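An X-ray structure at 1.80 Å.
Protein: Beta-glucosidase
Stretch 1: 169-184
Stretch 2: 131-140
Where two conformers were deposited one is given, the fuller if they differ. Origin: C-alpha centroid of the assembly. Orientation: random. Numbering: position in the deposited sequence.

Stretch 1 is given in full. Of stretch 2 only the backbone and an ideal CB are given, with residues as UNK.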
# COMPACT_ATOMS: atom_id res chain seq x y z
N ALA A 169 -7.25 -0.29 -5.50
CA ALA A 169 -7.72 -1.02 -6.69
C ALA A 169 -6.83 -0.79 -7.89
O ALA A 169 -6.21 0.28 -8.00
CB ALA A 169 -9.18 -0.62 -7.02
N LEU A 170 -6.73 -1.80 -8.78
CA LEU A 170 -6.12 -1.60 -10.09
C LEU A 170 -7.18 -0.94 -10.99
O LEU A 170 -8.34 -1.32 -10.94
CB LEU A 170 -5.64 -2.93 -10.67
CG LEU A 170 -4.47 -3.62 -9.96
CD1 LEU A 170 -4.31 -5.07 -10.41
CD2 LEU A 170 -3.17 -2.85 -10.18
N THR A 171 -6.77 0.06 -11.77
CA THR A 171 -7.70 0.77 -12.63
C THR A 171 -7.04 1.16 -13.96
O THR A 171 -5.82 1.37 -14.03
CB THR A 171 -8.27 2.05 -11.96
OG1 THR A 171 -9.29 2.60 -12.80
CG2 THR A 171 -7.17 3.10 -11.76
N ILE A 172 -7.85 1.28 -15.00
CA ILE A 172 -7.31 1.69 -16.29
C ILE A 172 -7.39 3.20 -16.42
O ILE A 172 -6.69 3.78 -17.25
CB ILE A 172 -7.97 0.97 -17.51
CG1 ILE A 172 -9.46 1.27 -17.59
CG2 ILE A 172 -7.69 -0.51 -17.41
CD1 ILE A 172 -10.16 0.69 -18.80
N LYS A 173 -8.24 3.80 -15.59
CA LYS A 173 -8.35 5.25 -15.48
C LYS A 173 -8.50 5.76 -14.04
O LYS A 173 -9.48 5.42 -13.34
CB LYS A 173 -9.49 5.81 -16.36
CG LYS A 173 -10.90 5.40 -15.94
CD LYS A 173 -11.81 6.62 -15.87
CE LYS A 173 -11.82 7.37 -17.19
NZ LYS A 173 -12.38 8.77 -17.08
N PRO A 174 -7.56 6.62 -13.63
CA PRO A 174 -7.53 7.30 -12.35
C PRO A 174 -8.81 8.09 -12.10
O PRO A 174 -9.35 8.73 -13.03
CB PRO A 174 -6.32 8.24 -12.48
CG PRO A 174 -5.99 8.30 -13.91
CD PRO A 174 -6.42 7.00 -14.48
N SER A 175 -9.32 8.03 -10.87
CA SER A 175 -10.53 8.77 -10.51
C SER A 175 -10.29 10.25 -10.78
O SER A 175 -9.15 10.70 -10.85
CB SER A 175 -10.87 8.56 -9.04
OG SER A 175 -9.92 9.21 -8.22
N ASP A 176 -11.38 11.01 -10.91
CA ASP A 176 -11.27 12.45 -11.15
C ASP A 176 -10.48 13.19 -10.08
O ASP A 176 -9.63 14.03 -10.40
CB ASP A 176 -12.66 13.08 -11.29
CG ASP A 176 -13.34 12.73 -12.60
OD1 ASP A 176 -12.73 12.02 -13.44
OD2 ASP A 176 -14.50 13.18 -12.78
N ASP A 177 -10.71 12.88 -8.81
CA ASP A 177 -10.03 13.71 -7.82
C ASP A 177 -8.66 13.16 -7.41
O ASP A 177 -8.02 13.65 -6.48
CB ASP A 177 -10.94 14.07 -6.64
CG ASP A 177 -11.85 15.27 -6.95
OD1 ASP A 177 -12.52 15.75 -6.01
OD2 ASP A 177 -11.90 15.74 -8.12
N SER A 178 -8.17 12.21 -8.19
CA SER A 178 -6.87 11.58 -7.90
C SER A 178 -5.67 12.46 -8.25
O SER A 178 -5.72 13.31 -9.14
CB SER A 178 -6.77 10.23 -8.59
OG SER A 178 -6.58 10.37 -9.99
N ILE A 179 -4.58 12.22 -7.52
CA ILE A 179 -3.28 12.83 -7.76
C ILE A 179 -2.37 11.72 -8.30
O ILE A 179 -2.19 10.69 -7.63
CB ILE A 179 -2.72 13.40 -6.45
CG1 ILE A 179 -3.74 14.36 -5.80
CG2 ILE A 179 -1.32 14.05 -6.66
CD1 ILE A 179 -3.31 14.86 -4.38
N SER A 180 -1.84 11.90 -9.50
CA SER A 180 -0.99 10.89 -10.11
C SER A 180 0.47 11.00 -9.63
O SER A 180 1.11 12.07 -9.75
CB SER A 180 -1.09 10.96 -11.65
OG SER A 180 -0.26 9.99 -12.27
N LEU A 181 0.97 9.91 -9.06
CA LEU A 181 2.39 9.81 -8.72
C LEU A 181 3.15 9.40 -9.97
O LEU A 181 3.55 8.25 -10.15
CB LEU A 181 2.65 8.82 -7.56
CG LEU A 181 1.91 9.13 -6.26
CD1 LEU A 181 2.44 8.17 -5.18
CD2 LEU A 181 2.12 10.60 -5.86
N THR A 182 3.34 10.38 -10.85
CA THR A 182 3.98 10.17 -12.14
C THR A 182 5.45 9.81 -11.97
O THR A 182 6.03 9.99 -10.90
CB THR A 182 3.83 11.45 -13.02
OG1 THR A 182 4.51 12.53 -12.37
CG2 THR A 182 2.36 11.82 -13.17
N CYS A 183 6.04 9.27 -13.03
CA CYS A 183 7.41 8.79 -13.03
C CYS A 183 8.44 9.91 -12.91
O CYS A 183 8.22 11.01 -13.43
CB CYS A 183 7.65 7.99 -14.30
SG CYS A 183 6.52 6.55 -14.44
N ALA A 184 9.54 9.64 -12.21
CA ALA A 184 10.58 10.65 -12.00
C ALA A 184 11.30 10.94 -13.31
O ALA A 184 11.50 10.03 -14.10
CB ALA A 184 11.56 10.23 -10.94
N UNK A 131 -6.54 12.82 4.01
CA UNK A 131 -6.68 11.77 3.01
C UNK A 131 -6.49 12.36 1.62
O UNK A 131 -6.95 13.51 1.36
CB UNK A 131 -8.04 11.09 3.12
N UNK A 132 -5.82 11.60 0.75
CA UNK A 132 -5.70 11.90 -0.69
C UNK A 132 -5.84 10.63 -1.51
O UNK A 132 -5.40 9.55 -1.09
CB UNK A 132 -4.36 12.57 -1.00
N UNK A 133 -6.47 10.75 -2.67
CA UNK A 133 -6.55 9.64 -3.60
C UNK A 133 -5.33 9.70 -4.52
O UNK A 133 -5.13 10.68 -5.25
CB UNK A 133 -7.85 9.68 -4.40
N UNK A 134 -4.51 8.65 -4.47
CA UNK A 134 -3.27 8.60 -5.25
C UNK A 134 -3.43 7.60 -6.40
O UNK A 134 -3.89 6.46 -6.18
CB UNK A 134 -2.08 8.22 -4.36
N UNK A 135 -3.12 8.03 -7.62
CA UNK A 135 -3.12 7.15 -8.78
C UNK A 135 -1.67 6.89 -9.21
O UNK A 135 -0.91 7.81 -9.46
CB UNK A 135 -3.93 7.76 -9.93
N UNK A 136 -1.28 5.62 -9.22
CA UNK A 136 0.12 5.28 -9.49
C UNK A 136 0.28 4.55 -10.82
O UNK A 136 -0.04 3.36 -10.92
CB UNK A 136 0.68 4.42 -8.36
N UNK A 137 0.77 5.26 -11.85
CA UNK A 137 0.92 4.59 -13.14
C UNK A 137 1.88 3.42 -12.98
O UNK A 137 2.92 3.56 -12.33
CB UNK A 137 1.42 5.56 -14.21
N UNK A 138 1.49 2.27 -13.52
CA UNK A 138 2.30 1.06 -13.33
C UNK A 138 3.52 1.03 -14.23
O UNK A 138 4.52 0.36 -13.94
CB UNK A 138 1.45 -0.19 -13.58
N UNK A 139 3.46 1.75 -15.34
CA UNK A 139 4.57 1.73 -16.27
C UNK A 139 5.12 3.10 -16.64
O UNK A 139 4.37 4.00 -17.01
CB UNK A 139 4.14 1.01 -17.55
N UNK A 140 6.42 3.25 -16.49
CA UNK A 140 7.11 4.48 -16.81
C UNK A 140 7.51 4.54 -18.29
O UNK A 140 6.87 5.25 -19.07
CB UNK A 140 8.35 4.63 -15.92

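Position 131 finds nothing of stretch 1 within 5.5 Å of its CB, so no rule is set there; the deposited Trp131 makes no contact with stretch 1.

At 132 the backbone is extended and CB points sideways, 4.2 Å from Ile179 CD1. Almost any side chain with some apolar surface would serve. It is His132, whose ND1 lies 4.1 Å from Ile179 CD1, an oblique approach to the ring.

Position 133 points toward the turn from Ser175 to Ser178, its CB 4.1 Å from Ser178 CA and 4.4 Å from Ser175 OG. Space is limited, and small or beta-branched residues suit it. Thr133 lays its CG2 3.6 Å from Ser175 OG and 3.9 Å from Ser178 CB. Ile179 N donates to Thr133 O at 2.8 Å, and a water bridges Thr133 N and Asp177 O, 2.8 Å from each.

At 134 the strand pairs in parallel with Ile179, and CB shares that residue's face of the sheet, 4.5 Å from Leu181 CG. Leucine, isoleucine, valine or methionine would answer this apolar surface. Leu134 does so, its CD2 4.3 Å from Ile179 CB and its CD1 4.2 Å from Leu181 CD1.

Position 135, paired with Ser180, turns to the other face, where CB already sits 3.5 Å from Pro174 CB and 3.7 Å from Ser178 OG. So close a fit favours a small residue, alanine above all, with glycine or serine as alternatives. Ala135 packs its methyl against both. Its backbone is held to stretch 1 through both N and O: Ala135 N donates to Ile179 O and Leu181 N to Ala135 O, both at 2.8 Å.

At 136 CB runs sideways, 4.9 Å from Leu181 CB; a branched aliphatic is the natural choice. Ile136 brings CG1 to 3.9 Å from Leu181 CD1.

At 137 CB points toward stretch 1, 5.1 Å from Ser180 OG and 5.2 Å from Cys183 SG, leaving room for a modest side chain. Phi of -61° suits proline, and the nitrogen donates no hydrogen bond to stretch 1. Pro137 places CD 3.3 Å from Leu181 O and 3.6 Å from Ser180 OG.

Position 138 points CB sideways with no stretch 1 atom within 5.5 Å, so reaching it takes some length; Leu138 does, its CD1 3.9 Å from Leu170 CD2.

At 139 CB points away and many residues would do; it is His139.

Position 140 is the most prescriptive: its CB lies 3.0 Å from Cys183 SG, too tight for a nonbonded neighbour but right for a disulfide. Cys140 SG joins Cys183 SG at 2.0 Å with chi3 -90°, tying the stretches covalently.

Stretch 2 131-140: WHTLAIPLHC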
# COMPACT_ATOMS: atom_id res chain seq x y z
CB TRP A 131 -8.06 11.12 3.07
CG TRP A 131 -8.23 10.19 4.23
CD1 TRP A 131 -8.80 10.47 5.44
CD2 TRP A 131 -7.83 8.80 4.27
NE1 TRP A 131 -8.78 9.33 6.25
CE2 TRP A 131 -8.20 8.30 5.55
CE3 TRP A 131 -7.20 7.95 3.35
CZ2 TRP A 131 -7.96 6.95 5.93
CZ3 TRP A 131 -6.95 6.60 3.73
CH2 TRP A 131 -7.33 6.13 5.01
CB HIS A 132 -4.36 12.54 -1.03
CG HIS A 132 -4.10 13.78 -0.23
ND1 HIS A 132 -4.67 14.99 -0.55
CD2 HIS A 132 -3.41 13.97 0.91
CE1 HIS A 132 -4.31 15.89 0.35
NE2 HIS A 132 -3.55 15.30 1.25
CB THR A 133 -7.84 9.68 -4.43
OG1 THR A 133 -8.95 9.74 -3.54
CG2 THR A 133 -7.96 8.44 -5.28
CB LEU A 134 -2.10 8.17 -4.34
CG LEU A 134 -1.81 9.01 -3.09
CD1 LEU A 134 -0.62 8.40 -2.30
CD2 LEU A 134 -1.49 10.49 -3.51
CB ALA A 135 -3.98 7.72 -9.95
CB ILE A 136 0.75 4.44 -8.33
CG1 ILE A 136 0.60 5.21 -7.01
CG2 ILE A 136 2.20 4.15 -8.66
CD1 ILE A 136 0.89 4.38 -5.76
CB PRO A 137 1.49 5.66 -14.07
CG PRO A 137 1.89 6.84 -13.17
CD PRO A 137 1.19 6.68 -11.86
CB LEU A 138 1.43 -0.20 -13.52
CG LEU A 138 0.28 -0.34 -12.50
CD1 LEU A 138 -0.51 -1.62 -12.73
CD2 LEU A 138 0.78 -0.26 -11.05
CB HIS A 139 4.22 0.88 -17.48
CG HIS A 139 4.08 -0.57 -17.15
ND1 HIS A 139 2.87 -1.14 -16.81
CD2 HIS A 139 4.99 -1.57 -17.08
CE1 HIS A 139 3.04 -2.43 -16.57
NE2 HIS A 139 4.32 -2.71 -16.72
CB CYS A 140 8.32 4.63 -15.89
SG CYS A 140 7.78 4.99 -14.19
O HOH W 1 -7.31 13.19 -3.77
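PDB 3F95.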